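Long-range contacts in thiosulfate sulfurtransferase TUM1 (Saccharomyces cerevisiae, PDB 3UTN), which transfers persulfide sulfur from NFS1 to UBA4 in the 2-thiolation of the wobble uridine of tRNAs, and has thiosulfate-cyanide and 3-mercaptopyruvate sulfurtransferase activity: residues Ala40-His45 against Asp113-Val118; Val142-Asn147 against Lys248-Ala253; Arg223-Ser228 against Trp313-Gly318. All blocks are in the same frame, centred on the assembly; numbering follows the deposited sequence.

From the N terminus, the chain first builds one rhodanese domain, where interaction 1 closes a loop of 67 residues, holding the turn after helix 32-41 against the start of strand 115-119. It is complete before interaction 2 opens, so the two are in series, yet they touch: strands 115-119 and 141-145 are neighbours in one parallel sheet. Interaction 2 then spans 100 residues and joins the end of strand 141-145 to a loop of the second rhodanese domain. Interaction 3 begins inside that span and ends beyond it, so the two cross. It ties a loop to helix 309-317 within the second domain, about 31 Å from interaction 2 between centres, on the other side of the chain's centre.

Interaction 1: residues Ala40-His45 against Asp113-Val118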
ATOM      1  N   ALA A  40     -22.357   7.361   8.848  1.00 22.57           N
ATOM      2  CA  ALA A  40     -23.644   7.682   9.433  1.00 23.02           C
ATOM      3  C   ALA A  40     -23.480   8.429  10.742  1.00 23.41           C
ATOM      4  O   ALA A  40     -24.251   9.328  11.045  1.00 23.57           O
ATOM      5  CB  ALA A  40     -24.447   6.417   9.645  1.00 22.36           C
ATOM      6  N   SER A  41     -22.467   8.050  11.513  1.00 24.82           N
ATOM      7  CA  SER A  41     -22.283   8.594  12.848  1.00 25.80           C
ATOM      8  C   SER A  41     -21.512   9.898  12.823  1.00 27.17           C
ATOM      9  O   SER A  41     -21.544  10.660  13.787  1.00 27.31           O
ATOM     10  CB  SER A  41     -21.563   7.584  13.729  1.00 26.33           C
ATOM     11  OG  SER A  41     -22.223   6.335  13.669  1.00 27.34           O
ATOM     12  N   GLU A  42     -20.828  10.161  11.718  1.00 27.83           N
ATOM     13  CA  GLU A  42     -19.942  11.306  11.663  1.00 30.26           C
ATOM     14  C   GLU A  42     -20.680  12.625  11.713  1.00 31.16           C
ATOM     15  O   GLU A  42     -21.546  12.896  10.888  1.00 31.75           O
ATOM     16  CB  GLU A  42     -19.034  11.249  10.444  1.00 30.68           C
ATOM     17  CG  GLU A  42     -17.831  12.164  10.561  1.00 31.01           C
ATOM     18  CD  GLU A  42     -17.075  11.981  11.861  1.00 31.63           C
ATOM     19  OE1 GLU A  42     -16.826  10.823  12.252  1.00 32.35           O
ATOM     20  OE2 GLU A  42     -16.731  13.001  12.494  1.00 32.02           O
ATOM     21  N   LYS A  43     -20.322  13.439  12.697  1.00 33.10           N
ATOM     22  CA  LYS A  43     -20.942  14.739  12.886  1.00 34.62           C
ATOM     23  C   LYS A  43     -19.910  15.843  12.732  1.00 34.76           C
ATOM     24  O   LYS A  43     -20.257  16.984  12.436  1.00 36.07           O
ATOM     25  CB  LYS A  43     -21.583  14.821  14.271  1.00 35.77           C
ATOM     26  CG  LYS A  43     -22.702  13.821  14.503  1.00 36.74           C
ATOM     27  CD  LYS A  43     -23.179  13.859  15.948  1.00 38.44           C
ATOM     28  CE  LYS A  43     -24.515  13.150  16.112  1.00 38.92           C
ATOM     29  NZ  LYS A  43     -25.597  13.835  15.346  1.00 39.31           N
ATOM     30  N   VAL A  44     -18.641  15.491  12.925  1.00 34.85           N
ATOM     31  CA  VAL A  44     -17.565  16.478  12.975  1.00 34.56           C
ATOM     32  C   VAL A  44     -16.745  16.489  11.690  1.00 34.02           C
ATOM     33  O   VAL A  44     -16.558  17.541  11.074  1.00 34.28           O
ATOM     34  CB  VAL A  44     -16.641  16.249  14.199  1.00 34.96           C
ATOM     35  CG1 VAL A  44     -15.503  17.262  14.227  1.00 35.51           C
ATOM     36  CG2 VAL A  44     -17.439  16.323  15.493  1.00 34.86           C
ATOM     37  N   HIS A  45     -16.268  15.314  11.287  1.00 31.84           N
ATOM     38  CA  HIS A  45     -15.301  15.212  10.203  1.00 30.83           C
ATOM     39  C   HIS A  45     -15.923  14.850   8.903  1.00 29.42           C
ATOM     40  O   HIS A  45     -16.758  13.959   8.827  1.00 29.49           O
ATOM     41  CB  HIS A  45     -14.231  14.182  10.536  1.00 31.03           C
ATOM     42  CG  HIS A  45     -13.625  14.350  11.906  1.00 31.75           C
ATOM     43  ND1 HIS A  45     -12.920  15.436  12.252  1.00 31.81           N
ATOM     44  CD2 HIS A  45     -13.621  13.506  13.014  1.00 32.38           C
ATOM     45  CE1 HIS A  45     -12.494  15.309  13.518  1.00 32.67           C
ATOM     46  NE2 HIS A  45     -12.921  14.122  13.984  1.00 33.58           N
ATOM     47  N   ASP A 113      -8.766  17.681   8.111  1.00 26.67           N
ATOM     48  CA  ASP A 113      -9.701  17.071   9.042  1.00 28.00           C
ATOM     49  C   ASP A 113     -10.484  15.918   8.435  1.00 26.36           C
ATOM     50  O   ASP A 113     -11.187  15.207   9.145  1.00 25.96           O
ATOM     51  CB  ASP A 113     -10.674  18.104   9.601  1.00 30.32           C
ATOM     52  CG  ASP A 113     -11.420  17.588  10.806  1.00 33.34           C
ATOM     53  OD1 ASP A 113     -10.751  17.070  11.727  1.00 34.93           O
ATOM     54  OD2 ASP A 113     -12.668  17.682  10.832  1.00 35.48           O
ATOM     55  N   ASP A 114     -10.375  15.749   7.122  1.00 25.85           N
ATOM     56  CA  ASP A 114     -11.108  14.698   6.441  1.00 25.14           C
ATOM     57  C   ASP A 114     -10.759  13.354   7.008  1.00 23.71           C
ATOM     58  O   ASP A 114      -9.598  13.045   7.236  1.00 23.91           O
ATOM     59  CB  ASP A 114     -10.789  14.676   4.956  1.00 26.13           C
ATOM     60  CG  ASP A 114     -11.404  15.820   4.218  1.00 26.96           C
ATOM     61  OD1 ASP A 114     -12.333  16.454   4.751  1.00 28.35           O
ATOM     62  OD2 ASP A 114     -10.970  16.072   3.083  1.00 27.07           O
ATOM     63  N   ILE A 115     -11.778  12.550   7.247  1.00 23.47           N
ATOM     64  CA  ILE A 115     -11.545  11.142   7.438  1.00 22.49           C
ATOM     65  C   ILE A 115     -11.421  10.584   6.029  1.00 21.62           C
ATOM     66  O   ILE A 115     -12.372  10.608   5.250  1.00 21.79           O
ATOM     67  CB  ILE A 115     -12.699  10.469   8.175  1.00 22.54           C
ATOM     68  CG1 ILE A 115     -12.789  10.991   9.608  1.00 23.13           C
ATOM     69  CG2 ILE A 115     -12.509   8.967   8.151  1.00 22.56           C
ATOM     70  CD1 ILE A 115     -14.022  10.530  10.352  1.00 24.41           C
ATOM     71  N   LEU A 116     -10.229  10.127   5.692  1.00 20.53           N
ATOM     72  CA  LEU A 116     -10.024   9.565   4.386  1.00 20.22           C
ATOM     73  C   LEU A 116     -10.229   8.091   4.498  1.00 19.09           C
ATOM     74  O   LEU A 116      -9.658   7.430   5.354  1.00 20.06           O
ATOM     75  CB  LEU A 116      -8.639   9.891   3.846  1.00 20.36           C
ATOM     76  CG  LEU A 116      -8.399  11.394   3.706  1.00 20.29           C
ATOM     77  CD1 LEU A 116      -6.980  11.638   3.238  1.00 20.89           C
ATOM     78  CD2 LEU A 116      -9.398  12.047   2.764  1.00 20.60           C
ATOM     79  N   VAL A 117     -11.103   7.580   3.662  1.00 18.52           N
ATOM     80  CA  VAL A 117     -11.333   6.168   3.669  1.00 17.49           C
ATOM     81  C   VAL A 117     -10.906   5.665   2.321  1.00 16.92           C
ATOM     82  O   VAL A 117     -11.573   5.859   1.315  1.00 16.66           O
ATOM     83  CB  VAL A 117     -12.778   5.802   4.001  1.00 17.73           C
ATOM     84  CG1 VAL A 117     -12.923   4.293   3.952  1.00 17.17           C
ATOM     85  CG2 VAL A 117     -13.147   6.341   5.380  1.00 17.58           C
ATOM     86  N   VAL A 118      -9.764   5.012   2.320  1.00 16.70           N
ATOM     87  CA  VAL A 118      -9.144   4.648   1.091  1.00 16.61           C
ATOM     88  C   VAL A 118      -9.666   3.306   0.678  1.00 17.03           C
ATOM     89  O   VAL A 118      -9.854   2.414   1.491  1.00 16.93           O
ATOM     90  CB  VAL A 118      -7.632   4.574   1.240  1.00 16.39           C
ATOM     91  CG1 VAL A 118      -7.014   4.256  -0.104  1.00 16.34           C
ATOM     92  CG2 VAL A 118      -7.114   5.898   1.767  1.00 16.49           C
TER
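Asp113 meets His45 on the surface of the first rhodanese domain, an alpha/beta fold in which the turn after helix 32-41 leads into strand 47-51, the neighbour of strand 115-119 in a parallel sheet. Asp113 offers its carboxylate to the imidazole edge: His45 ND1 donates to Asp113 OD2 over 2.7 Å, almost straight at 169°, with the oxygen in the ring plane although ring and carboxylate planes stand 62° apart. Asp113 OD1 makes a salt bridge with Lys141, so the carboxylate serves two neighbours. Replacing His45 by alanine removes the ring, which would probably leave Asp113 OD2 without this donor and Ile115 CD1 without its flat neighbour. Asp114 then turns away to pair with Arg46, and Ile115 turns back. Its branched, apolar side chain suits this buried spot, with Ile115 CG1 lying 3.6 Å from His45 CB. Ile115 CD1 reaches further, to 3.4 Å from Glu42 OE1. The acid is folded back over its own turn, CG anti to the backbone N (chi1 -162°) and the chain bent at chi2; its other oxygen, OE2, accepts from Val44 N and His45 N, which approach it from opposite faces of the carboxylate.

Interaction 2: residues Val142-Asn147 against Lys248-Ala253; sequences VYLLNN and KTYPEA. With DMS (dimethyl sulfoxide), chain B.
The backbones of Asn146 and Thr249 come together with their CA atoms 5.5 Å apart, where strand 141-145 has just ended and an irregular loop, 248-253, passes its tip. A cis peptide joins Asn146 to Asn147, and Asn147 is the N-cap of helix 148-153. The first torsion of Asn146 (chi1 -172°) carries CG away from the backbone N, and the amide extends to the loop, where it grips both polar backbone atoms of one residue. Tyr250 N donates to Asn146 OD1 over 2.7 Å, and Asn146 ND2 returns a bond of 2.7 Å to Tyr250 O, which lies in the amide plane. Asparagine suits the place because its short side chain carries an acceptor and a donor side by side. Its oxygen is also reached by Asn124 ND2, and its nitrogen spends another proton on a water that bridges to Glu252 OE1. The contact thus joins the two rhodanese domains of the tandem: the strand belongs to the first and the loop to the second. The side chain of Tyr250 lies about 11 Å from that of the persulfide-forming Cys282. The side chains of Leu144 and Tyr250 cross at about a right angle, Leu144 CD2 lying 3.5 Å from Tyr250 CE2, while the phenol OH is bonded to Ile290 O. Beside them Thr249 CG2 touches Asn147 OD1 at 3.4 Å; that oxygen caps Gln150 N, and Asn147 ND2 is bonded to Thr247 O. At the far end of the strand, Val142 N donates to the oxygen of a dimethyl sulfoxide, probably carried over from the crystallisation solution, at 2.7 Å. The sulfoxide methyl C2 rests over one face of the Tyr143 ring, 3.3 Å from Tyr143 CZ.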
ATOM      1  N   VAL A 142      -7.205   8.355   8.580  1.00 21.35           N
ATOM      2  CA  VAL A 142      -7.128   7.624   7.355  1.00 20.43           C
ATOM      3  C   VAL A 142      -7.576   6.221   7.647  1.00 20.40           C
ATOM      4  O   VAL A 142      -7.109   5.567   8.582  1.00 19.86           O
ATOM      5  CB  VAL A 142      -5.712   7.593   6.764  1.00 20.65           C
ATOM      6  CG1 VAL A 142      -5.732   6.902   5.407  1.00 20.21           C
ATOM      7  CG2 VAL A 142      -5.157   9.001   6.625  1.00 20.56           C
ATOM      8  N   TYR A 143      -8.503   5.773   6.832  1.00 19.58           N
ATOM      9  CA  TYR A 143      -8.936   4.420   6.908  1.00 20.02           C
ATOM     10  C   TYR A 143      -8.664   3.785   5.595  1.00 19.57           C
ATOM     11  O   TYR A 143      -8.656   4.439   4.554  1.00 19.10           O
ATOM     12  CB  TYR A 143     -10.409   4.359   7.229  1.00 20.70           C
ATOM     13  CG  TYR A 143     -10.701   4.820   8.623  1.00 21.99           C
ATOM     14  CD1 TYR A 143     -10.670   3.929   9.687  1.00 22.40           C
ATOM     15  CD2 TYR A 143     -10.993   6.153   8.881  1.00 22.50           C
ATOM     16  CE1 TYR A 143     -10.939   4.346  10.976  1.00 23.61           C
ATOM     17  CE2 TYR A 143     -11.265   6.580  10.165  1.00 23.80           C
ATOM     18  CZ  TYR A 143     -11.237   5.673  11.206  1.00 24.14           C
ATOM     19  OH  TYR A 143     -11.498   6.103  12.481  1.00 25.49           O
ATOM     20  N   LEU A 144      -8.404   2.499   5.663  1.00 19.00           N
ATOM     21  CA  LEU A 144      -8.300   1.721   4.486  1.00 18.44           C
ATOM     22  C   LEU A 144      -9.550   0.908   4.518  1.00 18.44           C
ATOM     23  O   LEU A 144      -9.734   0.083   5.409  1.00 18.48           O
ATOM     24  CB  LEU A 144      -7.086   0.820   4.560  1.00 18.30           C
ATOM     25  CG  LEU A 144      -6.945  -0.092   3.357  1.00 18.28           C
ATOM     26  CD1 LEU A 144      -6.834   0.768   2.114  1.00 17.65           C
ATOM     27  CD2 LEU A 144      -5.732  -0.976   3.540  1.00 18.26           C
ATOM     28  N   LEU A 145     -10.433   1.172   3.568  1.00 18.33           N
ATOM     29  CA  LEU A 145     -11.631   0.389   3.486  1.00 18.63           C
ATOM     30  C   LEU A 145     -11.194  -1.016   3.196  1.00 18.75           C
ATOM     31  O   LEU A 145     -10.391  -1.259   2.295  1.00 19.14           O
ATOM     32  CB  LEU A 145     -12.565   0.888   2.399  1.00 18.08           C
ATOM     33  CG  LEU A 145     -13.852   0.066   2.310  1.00 17.51           C
ATOM     34  CD1 LEU A 145     -14.743   0.312   3.514  1.00 17.49           C
ATOM     35  CD2 LEU A 145     -14.568   0.419   1.032  1.00 17.63           C
ATOM     36  N   ASN A 146     -11.717  -1.940   3.977  1.00 19.33           N
ATOM     37  CA  ASN A 146     -11.368  -3.313   3.806  1.00 19.27           C
ATOM     38  C   ASN A 146     -12.567  -4.192   3.465  1.00 19.48           C
ATOM     39  O   ASN A 146     -13.188  -4.764   4.340  1.00 20.28           O
ATOM     40  CB  ASN A 146     -10.658  -3.841   5.040  1.00 19.87           C
ATOM     41  CG  ASN A 146     -10.121  -5.219   4.822  1.00 19.95           C
ATOM     42  OD1 ASN A 146      -9.707  -5.557   3.711  1.00 19.80           O
ATOM     43  ND2 ASN A 146     -10.148  -6.041   5.865  1.00 20.51           N
ATOM     44  N   ASN A 147     -12.906  -4.279   2.193  1.00 19.27           N
ATOM     45  CA  ASN A 147     -12.331  -3.456   1.151  1.00 19.53           C
ATOM     46  C   ASN A 147     -13.480  -3.116   0.239  1.00 19.53           C
ATOM     47  O   ASN A 147     -14.621  -3.489   0.510  1.00 18.91           O
ATOM     48  CB  ASN A 147     -11.223  -4.190   0.396  1.00 19.86           C
ATOM     49  CG  ASN A 147     -11.681  -5.512  -0.190  1.00 20.22           C
ATOM     50  OD1 ASN A 147     -12.872  -5.809  -0.248  1.00 21.02           O
ATOM     51  ND2 ASN A 147     -10.730  -6.312  -0.632  1.00 20.31           N
ATOM     52  N   LYS A 248      -9.984 -10.331  -1.512  1.00 27.45           N
ATOM     53  CA  LYS A 248      -8.791  -9.501  -1.348  1.00 26.57           C
ATOM     54  C   LYS A 248      -8.866  -8.627  -0.103  1.00 24.54           C
ATOM     55  O   LYS A 248      -8.136  -7.653   0.024  1.00 23.18           O
ATOM     56  CB  LYS A 248      -8.528  -8.648  -2.597  1.00 27.91           C
ATOM     57  CG  LYS A 248      -8.449  -9.434  -3.894  1.00 30.26           C
ATOM     58  CD  LYS A 248      -7.394 -10.520  -3.800  1.00 32.49           C
ATOM     59  CE  LYS A 248      -7.334 -11.342  -5.075  1.00 34.46           C
ATOM     60  NZ  LYS A 248      -6.467 -12.532  -4.857  1.00 37.17           N
ATOM     61  N   THR A 249      -9.759  -8.972   0.815  1.00 23.48           N
ATOM     62  CA  THR A 249      -9.801  -8.261   2.071  1.00 22.98           C
ATOM     63  C   THR A 249      -8.609  -8.694   2.877  1.00 22.55           C
ATOM     64  O   THR A 249      -8.126  -9.827   2.753  1.00 22.85           O
ATOM     65  CB  THR A 249     -11.040  -8.580   2.918  1.00 23.32           C
ATOM     66  OG1 THR A 249     -11.218 -10.000   2.980  1.00 24.02           O
ATOM     67  CG2 THR A 249     -12.267  -7.918   2.342  1.00 23.27           C
ATOM     68  N   TYR A 250      -8.130  -7.780   3.695  1.00 22.01           N
ATOM     69  CA  TYR A 250      -7.280  -8.170   4.778  1.00 22.46           C
ATOM     70  C   TYR A 250      -8.152  -8.959   5.707  1.00 23.22           C
ATOM     71  O   TYR A 250      -9.283  -8.560   5.974  1.00 22.78           O
ATOM     72  CB  TYR A 250      -6.781  -6.963   5.514  1.00 21.57           C
ATOM     73  CG  TYR A 250      -5.716  -6.248   4.772  1.00 21.10           C
ATOM     74  CD1 TYR A 250      -4.432  -6.774   4.699  1.00 20.70           C
ATOM     75  CD2 TYR A 250      -5.982  -5.040   4.144  1.00 20.65           C
ATOM     76  CE1 TYR A 250      -3.442  -6.114   4.008  1.00 20.87           C
ATOM     77  CE2 TYR A 250      -4.995  -4.363   3.466  1.00 20.66           C
ATOM     78  CZ  TYR A 250      -3.734  -4.908   3.399  1.00 20.57           C
ATOM     79  OH  TYR A 250      -2.765  -4.243   2.727  1.00 20.41           O
ATOM     80  N   PRO A 251      -7.639 -10.096   6.183  1.00 24.52           N
ATOM     81  CA  PRO A 251      -8.333 -10.815   7.230  1.00 25.41           C
ATOM     82  C   PRO A 251      -8.514  -9.890   8.411  1.00 25.94           C
ATOM     83  O   PRO A 251      -7.793  -8.898   8.542  1.00 24.74           O
ATOM     84  CB  PRO A 251      -7.357 -11.932   7.585  1.00 25.57           C
ATOM     85  CG  PRO A 251      -6.601 -12.162   6.330  1.00 25.30           C
ATOM     86  CD  PRO A 251      -6.437 -10.805   5.722  1.00 24.54           C
ATOM     87  N   GLU A 252      -9.482 -10.201   9.255  1.00 26.52           N
ATOM     88  CA  GLU A 252      -9.729  -9.397  10.433  1.00 27.98           C
ATOM     89  C   GLU A 252      -8.504  -9.393  11.321  1.00 26.77           C
ATOM     90  O   GLU A 252      -7.763 -10.370  11.366  1.00 26.50           O
ATOM     91  CB  GLU A 252     -10.946  -9.924  11.188  1.00 29.42           C
ATOM     92  CG  GLU A 252     -12.241  -9.709  10.422  1.00 32.51           C
ATOM     93  CD  GLU A 252     -12.454  -8.250  10.065  1.00 34.67           C
ATOM     94  OE1 GLU A 252     -12.365  -7.908   8.867  1.00 37.66           O
ATOM     95  OE2 GLU A 252     -12.686  -7.438  10.984  1.00 36.26           O
ATOM     96  N   ALA A 253      -8.280  -8.272  11.995  1.00 26.35           N
ATOM     97  CA  ALA A 253      -7.244  -8.184  13.005  1.00 26.83           C
ATOM     98  C   ALA A 253      -7.437  -9.329  13.987  1.00 27.02           C
ATOM     99  O   ALA A 253      -8.559  -9.801  14.192  1.00 26.26           O
ATOM    100  CB  ALA A 253      -7.316  -6.850  13.718  1.00 27.05           C
TER
HETATM  101  S   DMS B 401      -6.322   6.286  11.532  1.00 27.11           S
HETATM  102  O   DMS B 401      -5.995   7.555  10.854  1.00 25.94           O
HETATM  103  C1  DMS B 401      -5.927   6.443  13.190  1.00 27.67           C
HETATM  104  C2  DMS B 401      -8.010   6.195  11.695  1.00 26.49           C
HETATM  105  O   HOH W   1     -11.509  -5.152   7.987  1.00 33.38           O
HETATM  106  O   HOH W   2     -13.712  -6.979   5.938  1.00 43.73           O

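Interaction 3: residues Arg223-Ser228 against Trp313-Gly318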
ATOM      1  N   ARG A 223       8.841  -5.513 -14.990  1.00 36.96           N
ATOM      2  CA  ARG A 223       9.707  -4.542 -15.651  1.00 38.08           C
ATOM      3  C   ARG A 223      10.726  -5.224 -16.549  1.00 38.45           C
ATOM      4  O   ARG A 223      11.226  -6.300 -16.230  1.00 39.51           O
ATOM      5  CB  ARG A 223      10.432  -3.695 -14.620  1.00 38.08           C
ATOM      6  CG  ARG A 223       9.535  -2.711 -13.902  1.00 38.73           C
ATOM      7  CD  ARG A 223      10.359  -1.844 -12.975  1.00 38.63           C
ATOM      8  NE  ARG A 223      11.377  -1.069 -13.689  1.00 38.98           N
ATOM      9  CZ  ARG A 223      11.303   0.236 -13.923  1.00 39.04           C
ATOM     10  NH1 ARG A 223      10.254   0.937 -13.514  1.00 39.53           N
ATOM     11  NH2 ARG A 223      12.285   0.847 -14.567  1.00 39.32           N
ATOM     12  N   SER A 224      11.033  -4.576 -17.670  1.00 39.06           N
ATOM     13  CA  SER A 224      11.926  -5.132 -18.684  1.00 39.74           C
ATOM     14  C   SER A 224      13.398  -4.929 -18.347  1.00 39.34           C
ATOM     15  O   SER A 224      14.251  -5.693 -18.794  1.00 40.59           O
ATOM     16  CB  SER A 224      11.617  -4.515 -20.050  1.00 39.00           C
ATOM     17  OG  SER A 224      11.544  -3.100 -19.959  1.00 39.16           O
ATOM     18  N   ASP A 225      13.684  -3.891 -17.567  1.00 38.30           N
ATOM     19  CA  ASP A 225      15.053  -3.517 -17.232  1.00 37.00           C
ATOM     20  C   ASP A 225      15.537  -4.218 -15.968  1.00 36.64           C
ATOM     21  O   ASP A 225      16.717  -4.149 -15.621  1.00 36.88           O
ATOM     22  CB  ASP A 225      15.154  -1.997 -17.059  1.00 37.44           C
ATOM     23  CG  ASP A 225      14.198  -1.458 -16.000  1.00 38.28           C
ATOM     24  OD1 ASP A 225      13.128  -2.069 -15.777  1.00 38.65           O
ATOM     25  OD2 ASP A 225      14.514  -0.414 -15.396  1.00 38.84           O
ATOM     26  N   ILE A 226      14.613  -4.900 -15.296  1.00 35.65           N
ATOM     27  CA  ILE A 226      14.848  -5.440 -13.964  1.00 35.03           C
ATOM     28  C   ILE A 226      14.760  -6.953 -13.984  1.00 32.55           C
ATOM     29  O   ILE A 226      13.726  -7.508 -14.342  1.00 33.55           O
ATOM     30  CB  ILE A 226      13.818  -4.891 -12.945  1.00 35.63           C
ATOM     31  CG1 ILE A 226      13.815  -3.363 -12.928  1.00 37.54           C
ATOM     32  CG2 ILE A 226      14.103  -5.399 -11.543  1.00 36.04           C
ATOM     33  CD1 ILE A 226      15.177  -2.741 -12.715  1.00 37.23           C
ATOM     34  N   PRO A 227      15.854  -7.630 -13.608  1.00 30.54           N
ATOM     35  CA  PRO A 227      15.725  -9.051 -13.358  1.00 29.03           C
ATOM     36  C   PRO A 227      14.959  -9.255 -12.066  1.00 28.32           C
ATOM     37  O   PRO A 227      14.917  -8.361 -11.220  1.00 26.28           O
ATOM     38  CB  PRO A 227      17.172  -9.513 -13.176  1.00 29.19           C
ATOM     39  CG  PRO A 227      17.923  -8.290 -12.789  1.00 29.44           C
ATOM     40  CD  PRO A 227      17.244  -7.162 -13.491  1.00 29.57           C
ATOM     41  N   SER A 228      14.358 -10.424 -11.918  1.00 27.39           N
ATOM     42  CA  SER A 228      13.716 -10.764 -10.671  1.00 27.51           C
ATOM     43  C   SER A 228      14.759 -11.291  -9.693  1.00 26.91           C
ATOM     44  O   SER A 228      15.960 -11.086  -9.872  1.00 26.43           O
ATOM     45  CB  SER A 228      12.603 -11.777 -10.902  1.00 27.98           C
ATOM     46  OG  SER A 228      13.101 -12.932 -11.545  1.00 29.83           O
ATOM     47  N   TRP A 313      16.070  -1.345  -5.936  1.00 25.91           N
ATOM     48  CA  TRP A 313      17.109  -2.221  -5.443  1.00 26.40           C
ATOM     49  C   TRP A 313      18.005  -2.671  -6.554  1.00 26.92           C
ATOM     50  O   TRP A 313      19.216  -2.493  -6.488  1.00 26.68           O
ATOM     51  CB  TRP A 313      16.532  -3.445  -4.761  1.00 25.82           C
ATOM     52  CG  TRP A 313      17.656  -4.291  -4.270  1.00 25.83           C
ATOM     53  CD1 TRP A 313      18.173  -5.437  -4.845  1.00 25.88           C
ATOM     54  CD2 TRP A 313      18.497  -4.027  -3.107  1.00 25.70           C
ATOM     55  NE1 TRP A 313      19.227  -5.910  -4.115  1.00 26.04           N
ATOM     56  CE2 TRP A 313      19.475  -5.107  -3.060  1.00 26.05           C
ATOM     57  CE3 TRP A 313      18.519  -3.049  -2.121  1.00 25.87           C
ATOM     58  CZ2 TRP A 313      20.427  -5.187  -2.063  1.00 25.52           C
ATOM     59  CZ3 TRP A 313      19.487  -3.136  -1.125  1.00 26.19           C
ATOM     60  CH2 TRP A 313      20.420  -4.178  -1.104  1.00 25.55           C
ATOM     61  N   VAL A 314      17.404  -3.269  -7.575  1.00 27.60           N
ATOM     62  CA  VAL A 314      18.138  -3.774  -8.724  1.00 29.43           C
ATOM     63  C   VAL A 314      18.880  -2.658  -9.431  1.00 30.43           C
ATOM     64  O   VAL A 314      20.085  -2.760  -9.671  1.00 31.65           O
ATOM     65  CB  VAL A 314      17.202  -4.475  -9.713  1.00 29.32           C
ATOM     66  CG1 VAL A 314      17.889  -4.690 -11.054  1.00 30.08           C
ATOM     67  CG2 VAL A 314      16.772  -5.795  -9.125  1.00 30.12           C
ATOM     68  N   LEU A 315      18.155  -1.589  -9.741  1.00 30.57           N
ATOM     69  CA  LEU A 315      18.717  -0.476 -10.496  1.00 31.07           C
ATOM     70  C   LEU A 315      19.890   0.177  -9.786  1.00 31.03           C
ATOM     71  O   LEU A 315      20.856   0.577 -10.426  1.00 31.46           O
ATOM     72  CB  LEU A 315      17.641   0.557 -10.816  1.00 31.08           C
ATOM     73  CG  LEU A 315      16.676   0.133 -11.923  1.00 31.90           C
ATOM     74  CD1 LEU A 315      15.554   1.144 -12.092  1.00 32.25           C
ATOM     75  CD2 LEU A 315      17.422  -0.081 -13.234  1.00 33.04           C
ATOM     76  N   LYS A 316      19.812   0.267  -8.464  1.00 30.19           N
ATOM     77  CA  LYS A 316      20.872   0.896  -7.696  1.00 31.01           C
ATOM     78  C   LYS A 316      21.982  -0.076  -7.305  1.00 31.05           C
ATOM     79  O   LYS A 316      23.138   0.323  -7.181  1.00 30.93           O
ATOM     80  CB  LYS A 316      20.302   1.579  -6.457  1.00 30.68           C
ATOM     81  CG  LYS A 316      19.608   2.902  -6.731  1.00 31.03           C
ATOM     82  CD  LYS A 316      19.274   3.598  -5.428  1.00 30.98           C
ATOM     83  CE  LYS A 316      18.709   4.987  -5.639  1.00 31.74           C
ATOM     84  NZ  LYS A 316      18.255   5.569  -4.346  1.00 33.44           N
ATOM     85  N   SER A 317      21.631  -1.345  -7.115  1.00 31.65           N
ATOM     86  CA  SER A 317      22.563  -2.328  -6.559  1.00 32.20           C
ATOM     87  C   SER A 317      23.251  -3.159  -7.622  1.00 33.58           C
ATOM     88  O   SER A 317      24.375  -3.619  -7.427  1.00 34.01           O
ATOM     89  CB  SER A 317      21.840  -3.263  -5.596  1.00 30.79           C
ATOM     90  OG  SER A 317      21.107  -2.532  -4.635  1.00 29.52           O
ATOM     91  N   GLY A 318      22.563  -3.366  -8.736  1.00 34.41           N
ATOM     92  CA  GLY A 318      23.063  -4.233  -9.784  1.00 35.91           C
ATOM     93  C   GLY A 318      22.852  -5.694  -9.447  1.00 36.61           C
ATOM     94  O   GLY A 318      22.405  -6.023  -8.342  1.00 35.46           O
TER
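Ile226 and Val314 are the residues whose CA atoms come nearest, 6.4 Å apart, where the irregular loop 223-228 passes the last turns of helix 309-317. The middle of the contact is aliphatic. The side chains of Ile226 and Val314 run antiparallel alongside one another, with Ile226 CG2 3.6 Å from Val314 CG2. The other branch of the isoleucine, turned at chi2 (-53°), swings its end toward the next helical residue, and Ile226 CD1 presses on Leu315 CG at 3.3 Å, tighter than usual for two carbons. Branched side chains suit this arrangement, since each presents two separate branches to its neighbours. Val314 uses both of its own: while CG2 meets the isoleucine, Val314 CG1 lies 3.5 Å from Pro227 CD, on the proline ring. The carbonyl oxygen of Pro227 accepts a hydrogen bond from Trp310 NE1, one turn before Val314, adding a polar tie to the apolar one. Toward solvent, Leu315 crosses a charged pair. Arg223 grips Asp225 side-on: Arg223 NH2 donates to Asp225 OD2 over 2.7 Å at 174°, and Arg223 NE reaches Asp225 OD1 at 2.9 Å. Asp225 is placed for this by its first torsion (chi1 57°), which sets CG between the backbone N and the carbonyl carbon. Fixed by two bonds, the carboxylate meets the leucine through Asp225 OD2, 3.6 Å from Leu315 CD2. The side chain of Arg223 lies about 10 Å from that of Cys282, the catalytic persulfide carrier. The whole contact holds the loop before strand 234-236 against the helix that follows strand 303-306 in the alpha/beta fold of the second rhodanese domain.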